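Local coordinates for protein alpha-glucosidase (Pseudoalteromonas sp. K8, PDB 5HQA) that hydrolyses alpha-glucosides as a chloride-activated member of glycoside hydrolase family 97 with a calcium ion bound in its active region, at residues 549-554 against 572-577; 582-587 against 655-660. One frame throughout, in Å; residues are numbered along the deposited sequence.

Contact 1: 549-554 against 572-577; sequences DVPTDW and RKERKR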
ATOM      1  N   ASP A 549       7.706  21.968   4.216  1.00 15.85           N
ATOM      2  CA  ASP A 549       6.889  22.542   3.152  1.00 16.83           C
ATOM      3  C   ASP A 549       5.965  21.518   2.501  1.00 15.42           C
ATOM      4  O   ASP A 549       4.864  21.875   2.065  1.00 17.18           O
ATOM      5  CB  ASP A 549       7.771  23.160   2.062  1.00 16.87           C
ATOM      6  CG  ASP A 549       8.417  24.475   2.478  1.00 20.64           C
ATOM      7  OD1 ASP A 549       8.106  25.019   3.567  1.00 21.28           O
ATOM      8  OD2 ASP A 549       9.237  24.977   1.676  1.00 21.42           O
ATOM      9  N   VAL A 550       6.380  20.259   2.409  1.00 14.80           N
ATOM     10  CA  VAL A 550       5.748  19.354   1.448  1.00 13.70           C
ATOM     11  C   VAL A 550       4.362  18.936   1.941  1.00 15.09           C
ATOM     12  O   VAL A 550       4.193  18.604   3.123  1.00 14.34           O
ATOM     13  CB  VAL A 550       6.653  18.142   1.161  1.00 13.76           C
ATOM     14  CG1 VAL A 550       6.827  17.236   2.404  1.00 13.65           C
ATOM     15  CG2 VAL A 550       6.149  17.351  -0.056  1.00 12.31           C
ATOM     16  N   PRO A 551       3.342  18.952   1.083  1.00 15.53           N
ATOM     17  CA  PRO A 551       2.016  18.455   1.466  1.00 14.85           C
ATOM     18  C   PRO A 551       1.961  16.931   1.362  1.00 15.36           C
ATOM     19  O   PRO A 551       2.918  16.275   0.939  1.00 13.72           O
ATOM     20  CB  PRO A 551       1.085  19.131   0.457  1.00 17.94           C
ATOM     21  CG  PRO A 551       1.936  19.365  -0.749  1.00 17.44           C
ATOM     22  CD  PRO A 551       3.343  19.586  -0.246  1.00 15.76           C
ATOM     23  N   THR A 552       0.821  16.367   1.791  1.00 13.83           N
ATOM     24  CA  THR A 552       0.578  14.930   1.714  1.00 15.01           C
ATOM     25  C   THR A 552      -0.734  14.625   0.995  1.00 16.60           C
ATOM     26  O   THR A 552      -1.198  13.477   1.019  1.00 14.67           O
ATOM     27  CB  THR A 552       0.551  14.285   3.108  1.00 13.58           C
ATOM     28  OG1 THR A 552      -0.637  14.691   3.798  1.00 13.96           O
ATOM     29  CG2 THR A 552       1.770  14.696   3.933  1.00 12.36           C
ATOM     30  N   ASP A 553      -1.341  15.620   0.367  1.00 14.56           N
ATOM     31  CA  ASP A 553      -2.645  15.474  -0.259  1.00 14.63           C
ATOM     32  C   ASP A 553      -2.591  16.226  -1.579  1.00 17.04           C
ATOM     33  O   ASP A 553      -2.156  17.380  -1.620  1.00 15.91           O
ATOM     34  CB  ASP A 553      -3.740  16.024   0.662  1.00 16.02           C
ATOM     35  CG  ASP A 553      -5.134  15.633   0.216  1.00 20.82           C
ATOM     36  OD1 ASP A 553      -6.071  16.410   0.499  1.00 23.67           O
ATOM     37  OD2 ASP A 553      -5.295  14.557  -0.407  1.00 18.18           O
ATOM     38  N   TRP A 554      -3.008  15.572  -2.657  1.00 14.31           N
ATOM     39  CA  TRP A 554      -2.648  16.025  -3.988  1.00 13.24           C
ATOM     40  C   TRP A 554      -3.885  16.110  -4.859  1.00 16.44           C
ATOM     41  O   TRP A 554      -4.730  15.210  -4.837  1.00 17.42           O
ATOM     42  CB  TRP A 554      -1.640  15.062  -4.626  1.00 12.69           C
ATOM     43  CG  TRP A 554      -0.467  14.757  -3.736  1.00 12.32           C
ATOM     44  CD1 TRP A 554      -0.289  13.645  -2.952  1.00 13.18           C
ATOM     45  CD2 TRP A 554       0.691  15.575  -3.541  1.00 12.35           C
ATOM     46  NE1 TRP A 554       0.909  13.726  -2.280  1.00 12.36           N
ATOM     47  CE2 TRP A 554       1.529  14.903  -2.622  1.00 13.19           C
ATOM     48  CE3 TRP A 554       1.094  16.821  -4.044  1.00 13.76           C
ATOM     49  CZ2 TRP A 554       2.756  15.426  -2.208  1.00 12.55           C
ATOM     50  CZ3 TRP A 554       2.321  17.340  -3.635  1.00 13.99           C
ATOM     51  CH2 TRP A 554       3.134  16.641  -2.724  1.00 12.75           C
ATOM     52  N   ARG A 572       3.620  15.996  -8.582  1.00 13.47           N
ATOM     53  CA  ARG A 572       2.292  16.050  -7.977  1.00 12.99           C
ATOM     54  C   ARG A 572       1.923  17.495  -7.662  1.00 14.52           C
ATOM     55  O   ARG A 572       2.775  18.286  -7.246  1.00 13.97           O
ATOM     56  CB  ARG A 572       2.211  15.210  -6.690  1.00 12.70           C
ATOM     57  CG  ARG A 572       2.712  13.782  -6.814  1.00 12.25           C
ATOM     58  CD  ARG A 572       2.500  13.043  -5.504  1.00 12.13           C
ATOM     59  NE  ARG A 572       3.250  11.789  -5.411  1.00 12.04           N
ATOM     60  CZ  ARG A 572       2.723  10.576  -5.566  1.00 13.97           C
ATOM     61  NH1 ARG A 572       1.429  10.435  -5.844  1.00 13.73           N
ATOM     62  NH2 ARG A 572       3.492   9.495  -5.433  1.00 11.34           N
ATOM     63  N   LYS A 573       0.651  17.827  -7.850  1.00 13.93           N
ATOM     64  CA  LYS A 573       0.143  19.165  -7.576  1.00 14.50           C
ATOM     65  C   LYS A 573      -0.649  19.136  -6.278  1.00 16.24           C
ATOM     66  O   LYS A 573      -1.533  18.292  -6.110  1.00 14.73           O
ATOM     67  CB  LYS A 573      -0.740  19.671  -8.721  1.00 15.03           C
ATOM     68  CG  LYS A 573      -0.972  21.173  -8.667  1.00 15.65           C
ATOM     69  CD  LYS A 573      -1.908  21.650  -9.790  1.00 17.50           C
ATOM     70  CE  LYS A 573      -2.032  23.171  -9.768  1.00 19.70           C
ATOM     71  NZ  LYS A 573      -2.942  23.681 -10.832  1.00 21.91           N
ATOM     72  N   GLU A 574      -0.338  20.058  -5.367  1.00 16.14           N
ATOM     73  CA  GLU A 574      -0.938  20.011  -4.043  1.00 15.85           C
ATOM     74  C   GLU A 574      -2.436  20.264  -4.120  1.00 16.67           C
ATOM     75  O   GLU A 574      -2.912  21.050  -4.943  1.00 17.01           O
ATOM     76  CB  GLU A 574      -0.287  21.041  -3.126  1.00 15.53           C
ATOM     77  CG  GLU A 574      -0.609  22.451  -3.510  1.00 16.18           C
ATOM     78  CD  GLU A 574       0.202  23.463  -2.735  1.00 21.36           C
ATOM     79  OE1 GLU A 574       1.083  23.038  -1.951  1.00 20.25           O
ATOM     80  OE2 GLU A 574      -0.036  24.673  -2.924  1.00 19.03           O
ATOM     81  N   ARG A 575      -3.186  19.578  -3.264  1.00 16.73           N
ATOM     82  CA  ARG A 575      -4.606  19.859  -3.141  1.00 17.62           C
ATOM     83  C   ARG A 575      -4.814  21.102  -2.284  1.00 20.56           C
ATOM     84  O   ARG A 575      -4.124  21.302  -1.281  1.00 18.94           O
ATOM     85  CB  ARG A 575      -5.337  18.669  -2.523  1.00 16.87           C
ATOM     86  CG  ARG A 575      -6.829  18.920  -2.323  1.00 21.97           C
ATOM     87  CD  ARG A 575      -7.620  17.800  -2.926  1.00 24.61           C
ATOM     88  NE  ARG A 575      -9.054  17.888  -2.674  1.00 24.22           N
ATOM     89  CZ  ARG A 575      -9.840  16.819  -2.601  1.00 20.72           C
ATOM     90  NH1 ARG A 575      -9.310  15.613  -2.743  1.00 18.39           N
ATOM     91  NH2 ARG A 575     -11.138  16.952  -2.374  1.00 20.55           N
ATOM     92  N   LYS A 576      -5.774  21.939  -2.682  1.00 20.91           N
ATOM     93  CA  LYS A 576      -6.124  23.123  -1.897  1.00 22.99           C
ATOM     94  C   LYS A 576      -6.828  22.694  -0.615  1.00 23.34           C
ATOM     95  O   LYS A 576      -7.940  22.157  -0.651  1.00 23.79           O
ATOM     96  CB  LYS A 576      -7.002  24.070  -2.705  1.00 22.30           C
ATOM     97  CG  LYS A 576      -7.488  25.255  -1.894  1.00 25.35           C
ATOM     98  CD  LYS A 576      -8.284  26.205  -2.758  1.00 31.27           C
ATOM     99  CE  LYS A 576      -8.774  27.382  -1.941  1.00 41.29           C
ATOM    100  NZ  LYS A 576      -9.379  28.437  -2.812  1.00 48.53           N
ATOM    101  N   ARG A 577      -6.179  22.946   0.518  1.00 24.89           N
ATOM    102  CA  ARG A 577      -6.609  22.463   1.822  1.00 31.93           C
ATOM    103  C   ARG A 577      -5.660  23.025   2.870  1.00 38.06           C
ATOM    104  O   ARG A 577      -4.449  23.074   2.630  1.00 36.70           O
ATOM    105  CB  ARG A 577      -6.604  20.927   1.871  1.00 36.75           C
ATOM    106  CG  ARG A 577      -7.287  20.348   3.104  1.00 48.18           C
ATOM    107  CD  ARG A 577      -6.871  18.895   3.447  1.00 53.06           C
ATOM    108  NE  ARG A 577      -7.622  18.424   4.617  1.00 53.69           N
ATOM    109  CZ  ARG A 577      -8.543  17.464   4.591  1.00 54.31           C
ATOM    110  NH1 ARG A 577      -8.808  16.832   3.456  1.00 52.69           N
ATOM    111  NH2 ARG A 577      -9.186  17.121   5.704  1.00 53.92           N
TER
HETATM  112  O   HOH W   1      -6.555  14.760  -2.961  1.00 16.93           O
HETATM  113  O   HOH W   2      -2.630  19.590   0.309  1.00 23.26           O
HETATM  114  O   HOH W   3      -8.524  16.770   0.824  1.00 24.90           O

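Contact 2: 582-587 against 655-660; sequences GNDWYL and AIRFKA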
ATOM      1  N   GLY A 582      -3.086  25.154  -3.203  1.00 20.69           N
ATOM      2  CA  GLY A 582      -3.414  24.385  -4.384  1.00 21.16           C
ATOM      3  C   GLY A 582      -2.646  24.783  -5.625  1.00 21.75           C
ATOM      4  O   GLY A 582      -2.874  24.195  -6.688  1.00 22.89           O
ATOM      5  N   ASN A 583      -1.727  25.745  -5.528  1.00 19.66           N
ATOM      6  CA  ASN A 583      -1.011  26.209  -6.707  1.00 19.79           C
ATOM      7  C   ASN A 583       0.379  25.608  -6.880  1.00 19.94           C
ATOM      8  O   ASN A 583       0.912  25.661  -7.993  1.00 21.18           O
ATOM      9  CB  ASN A 583      -0.883  27.734  -6.681  1.00 21.46           C
ATOM     10  CG  ASN A 583      -2.222  28.421  -6.679  1.00 25.34           C
ATOM     11  OD1 ASN A 583      -2.443  29.362  -5.916  1.00 30.00           O
ATOM     12  ND2 ASN A 583      -3.130  27.949  -7.520  1.00 21.27           N
ATOM     13  N   ASP A 584       0.983  25.046  -5.830  1.00 19.08           N
ATOM     14  CA  ASP A 584       2.347  24.539  -5.939  1.00 17.22           C
ATOM     15  C   ASP A 584       2.382  23.118  -6.493  1.00 19.07           C
ATOM     16  O   ASP A 584       1.513  22.290  -6.193  1.00 16.90           O
ATOM     17  CB  ASP A 584       3.048  24.560  -4.582  1.00 16.21           C
ATOM     18  CG  ASP A 584       3.375  25.952  -4.115  1.00 18.18           C
ATOM     19  OD1 ASP A 584       4.018  26.067  -3.048  1.00 18.61           O
ATOM     20  OD2 ASP A 584       2.998  26.928  -4.810  1.00 19.65           O
ATOM     21  N   TRP A 585       3.407  22.843  -7.297  1.00 17.44           N
ATOM     22  CA  TRP A 585       3.765  21.501  -7.733  1.00 16.05           C
ATOM     23  C   TRP A 585       4.987  21.025  -6.961  1.00 16.41           C
ATOM     24  O   TRP A 585       5.790  21.820  -6.471  1.00 15.63           O
ATOM     25  CB  TRP A 585       4.078  21.463  -9.229  1.00 15.57           C
ATOM     26  CG  TRP A 585       2.886  21.489 -10.131  1.00 17.50           C
ATOM     27  CD1 TRP A 585       2.215  22.591 -10.587  1.00 19.15           C
ATOM     28  CD2 TRP A 585       2.249  20.355 -10.725  1.00 17.12           C
ATOM     29  NE1 TRP A 585       1.188  22.208 -11.422  1.00 18.15           N
ATOM     30  CE2 TRP A 585       1.188  20.841 -11.522  1.00 16.32           C
ATOM     31  CE3 TRP A 585       2.470  18.971 -10.656  1.00 17.05           C
ATOM     32  CZ2 TRP A 585       0.348  19.994 -12.240  1.00 15.78           C
ATOM     33  CZ3 TRP A 585       1.627  18.129 -11.368  1.00 15.97           C
ATOM     34  CH2 TRP A 585       0.581  18.647 -12.151  1.00 17.28           C
ATOM     35  N   TYR A 586       5.124  19.706  -6.872  1.00 13.59           N
ATOM     36  CA  TYR A 586       6.265  19.082  -6.221  1.00 13.77           C
ATOM     37  C   TYR A 586       6.788  17.962  -7.103  1.00 14.51           C
ATOM     38  O   TYR A 586       6.026  17.338  -7.841  1.00 15.30           O
ATOM     39  CB  TYR A 586       5.884  18.532  -4.848  1.00 14.53           C
ATOM     40  CG  TYR A 586       5.738  19.618  -3.814  1.00 14.42           C
ATOM     41  CD1 TYR A 586       4.600  20.422  -3.772  1.00 15.33           C
ATOM     42  CD2 TYR A 586       6.750  19.852  -2.891  1.00 14.66           C
ATOM     43  CE1 TYR A 586       4.479  21.437  -2.832  1.00 16.36           C
ATOM     44  CE2 TYR A 586       6.635  20.851  -1.946  1.00 15.43           C
ATOM     45  CZ  TYR A 586       5.504  21.639  -1.923  1.00 16.69           C
ATOM     46  OH  TYR A 586       5.399  22.627  -0.977  1.00 16.65           O
ATOM     47  N   LEU A 587       8.090  17.709  -7.030  1.00 13.08           N
ATOM     48  CA  LEU A 587       8.682  16.610  -7.774  1.00 13.06           C
ATOM     49  C   LEU A 587       9.588  15.805  -6.853  1.00 15.19           C
ATOM     50  O   LEU A 587      10.293  16.370  -6.009  1.00 15.06           O
ATOM     51  CB  LEU A 587       9.472  17.124  -8.995  1.00 13.36           C
ATOM     52  CG  LEU A 587      10.189  16.084  -9.862  1.00 14.67           C
ATOM     53  CD1 LEU A 587      10.213  16.527 -11.316  1.00 14.83           C
ATOM     54  CD2 LEU A 587      11.612  15.819  -9.358  1.00 12.49           C
ATOM     55  N   ALA A 655      14.468  16.352  -4.723  1.00 12.87           N
ATOM     56  CA  ALA A 655      13.159  16.825  -4.303  1.00 12.21           C
ATOM     57  C   ALA A 655      13.038  18.284  -4.702  1.00 14.97           C
ATOM     58  O   ALA A 655      13.980  19.063  -4.513  1.00 14.78           O
ATOM     59  CB  ALA A 655      12.976  16.677  -2.788  1.00 12.14           C
ATOM     60  N   ILE A 656      11.889  18.664  -5.264  1.00 13.09           N
ATOM     61  CA  ILE A 656      11.696  20.029  -5.744  1.00 13.44           C
ATOM     62  C   ILE A 656      10.343  20.544  -5.292  1.00 15.63           C
ATOM     63  O   ILE A 656       9.328  19.855  -5.443  1.00 15.20           O
ATOM     64  CB  ILE A 656      11.795  20.124  -7.275  1.00 14.60           C
ATOM     65  CG1 ILE A 656      13.107  19.519  -7.765  1.00 15.24           C
ATOM     66  CG2 ILE A 656      11.661  21.589  -7.725  1.00 14.39           C
ATOM     67  CD1 ILE A 656      13.237  19.557  -9.256  1.00 16.01           C
ATOM     68  N   ARG A 657      10.322  21.762  -4.765  1.00 15.94           N
ATOM     69  CA  ARG A 657       9.091  22.519  -4.597  1.00 14.58           C
ATOM     70  C   ARG A 657       9.020  23.561  -5.708  1.00 15.14           C
ATOM     71  O   ARG A 657       9.919  24.396  -5.835  1.00 17.86           O
ATOM     72  CB  ARG A 657       9.029  23.199  -3.228  1.00 15.40           C
ATOM     73  CG  ARG A 657       7.853  24.144  -3.110  1.00 15.58           C
ATOM     74  CD  ARG A 657       7.798  24.851  -1.774  1.00 16.92           C
ATOM     75  NE  ARG A 657       6.644  25.749  -1.761  1.00 18.77           N
ATOM     76  CZ  ARG A 657       6.400  26.645  -0.810  1.00 21.07           C
ATOM     77  NH1 ARG A 657       7.236  26.770   0.214  1.00 20.16           N
ATOM     78  NH2 ARG A 657       5.322  27.417  -0.889  1.00 20.54           N
ATOM     79  N   PHE A 658       7.973  23.496  -6.527  1.00 15.15           N
ATOM     80  CA  PHE A 658       7.716  24.514  -7.543  1.00 15.79           C
ATOM     81  C   PHE A 658       6.731  25.498  -6.932  1.00 19.27           C
ATOM     82  O   PHE A 658       5.519  25.260  -6.928  1.00 19.41           O
ATOM     83  CB  PHE A 658       7.170  23.894  -8.824  1.00 17.13           C
ATOM     84  CG  PHE A 658       8.138  22.988  -9.510  1.00 16.62           C
ATOM     85  CD1 PHE A 658       9.095  23.508 -10.371  1.00 17.68           C
ATOM     86  CD2 PHE A 658       8.096  21.619  -9.296  1.00 14.52           C
ATOM     87  CE1 PHE A 658       9.997  22.673 -11.011  1.00 17.39           C
ATOM     88  CE2 PHE A 658       8.997  20.772  -9.929  1.00 15.30           C
ATOM     89  CZ  PHE A 658       9.948  21.300 -10.787  1.00 17.00           C
ATOM     90  N   LYS A 659       7.253  26.598  -6.401  1.00 16.96           N
ATOM     91  CA  LYS A 659       6.417  27.573  -5.710  1.00 17.59           C
ATOM     92  C   LYS A 659       5.796  28.511  -6.739  1.00 20.58           C
ATOM     93  O   LYS A 659       6.510  29.260  -7.412  1.00 20.38           O
ATOM     94  CB  LYS A 659       7.247  28.338  -4.689  1.00 18.10           C
ATOM     95  CG  LYS A 659       6.495  29.411  -3.949  1.00 23.97           C
ATOM     96  CD  LYS A 659       7.479  30.182  -3.075  1.00 30.51           C
ATOM     97  CE  LYS A 659       6.765  30.993  -2.021  1.00 38.41           C
ATOM     98  NZ  LYS A 659       7.755  31.628  -1.108  0.71 41.76           N
ATOM     99  N   ALA A 660       4.468  28.468  -6.865  1.00 20.59           N
ATOM    100  CA  ALA A 660       3.775  29.390  -7.758  1.00 20.76           C
ATOM    101  C   ALA A 660       3.986  30.812  -7.273  1.00 21.44           C
ATOM    102  O   ALA A 660       3.878  31.088  -6.076  1.00 23.03           O
ATOM    103  CB  ALA A 660       2.281  29.070  -7.815  1.00 19.37           C
TER
HETATM  104  O   HOH W   4       2.597  29.451  -4.009  1.00 25.01           O

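Contact 1: 549-554 against 572-577
Trp554 and Arg572 form the tightly packed half of this contact, an indole covered on one face by an arginine stem. Arg572 CD sits 3.5 Å from the centroid of the five-membered ring of Trp554, a CH-pi contact nearly on the ring normal, while Arg572 CB reaches Trp554 CE3 at 3.3 Å. An anti chi2 (-177°) sets CD over the five-membered ring, an anti chi3 (-165°) carries NE on beyond it, and the guanidinium is bound to the carbonyl of Val521 and the hydroxyl of Ser557. An alanine in place of Trp554 would probably leave the Arg572 stem without its flat support and open a gap beside CB and CD of Arg572. Pro551 continues the apolar packing, its CG 3.7 Å from Glu574 CB. The backbones are tied by Arg575 N to Asp553 O, 2.9 Å and almost straight at 174°.

The looser half is hydrated: Arg575 and Arg577 are partly exposed, while Asp553 is buried. Asp553 OD1 and Arg577 NH1 are too far apart to bond directly, and a water joins them, accepting from the arginine and donating to the carboxylate. A second water donates to the carbonyls of Asp553 and Arg575. Asp553 OD2 accepts from the backbone of Gly71.

Segment 549-554 leads from helix 541-549 into edge strand 554-563, meeting the end of antiparallel strand 567-574, and Tyr586 of strand 585-591 packs on Pro551.

Contact 2: 582-587 against 655-660
The two central strands of the antiparallel sheet in the C-terminal region, 585-591 and 653-660, meet here. Asp584, just ahead of the first strand, adds a salt bridge to their backbone pairing. Trp585 with Phe658 and Leu587 with Ile656 are hydrogen-bonded pairs. Between these two pairs, Tyr586 and Arg657 form a non-hydrogen-bonded pair, their side chains on one face of the sheet. The bond from Phe658 N to Trp585 O, at 2.8 Å, is shorter than its return partner from Trp585 N to Phe658 O, at 3.2 Å.

On the face of Tyr586 and Arg657, the arginine runs alongside the tyrosine, its CG anti to the backbone N (chi1 172°), and Arg657 CD comes within 3.4 Å of Tyr586 OH. The planes of the guanidinium and the phenol ring are nearly parallel, 9° apart. Arg657 then grips Asp584 side-on: NE and NH2 both donate to OD1, each at 2.9 Å, with OD1 close to the guanidinium plane. Sharing one oxygen, both bonds are bent. NH2 meets that oxygen nearly head-on to its C-O bond, whereas NE comes from the anti side, tilted 33° out of the carboxylate plane. The other carboxylate oxygen of Asp584, OD2, accepts from Ala660 N at 3.0 Å, approached from above the carboxylate plane, and a water links OD2 to Ala660 O.

The opposite face is apolar. Leu587 CB meets the edge of the Phe658 ring 3.8 Å from CE2, and Ile656 CG2 lies over one ring face, toward its rim.

Strand 567-574 flanks 585-591 and strand 611-618 flanks 653-660, while helix 541-549 supplies Asp549 as a second salt-bridge partner of Arg657.

In the fold
Contacts 1 and 2 lie on neighbouring parts of one sheet: their centres are about 9 Å apart, and both reach the six-stranded antiparallel sheet of the C-terminal region. They come in series along the chain, contact 1 closing before contact 2 opens. Strands 567-574 and 585-591 are neighbours, so backbone bonds between Arg572 and Tyr586 and between Glu574 and Asp584 join the two directly. Helix 541-549 runs into contact 1 and also reaches contact 2 through Asp549. Together they tie the chain leaving the catalytic-barrel region to the middle of the C-terminal sheet, away from the glycan pocket and the metal sites.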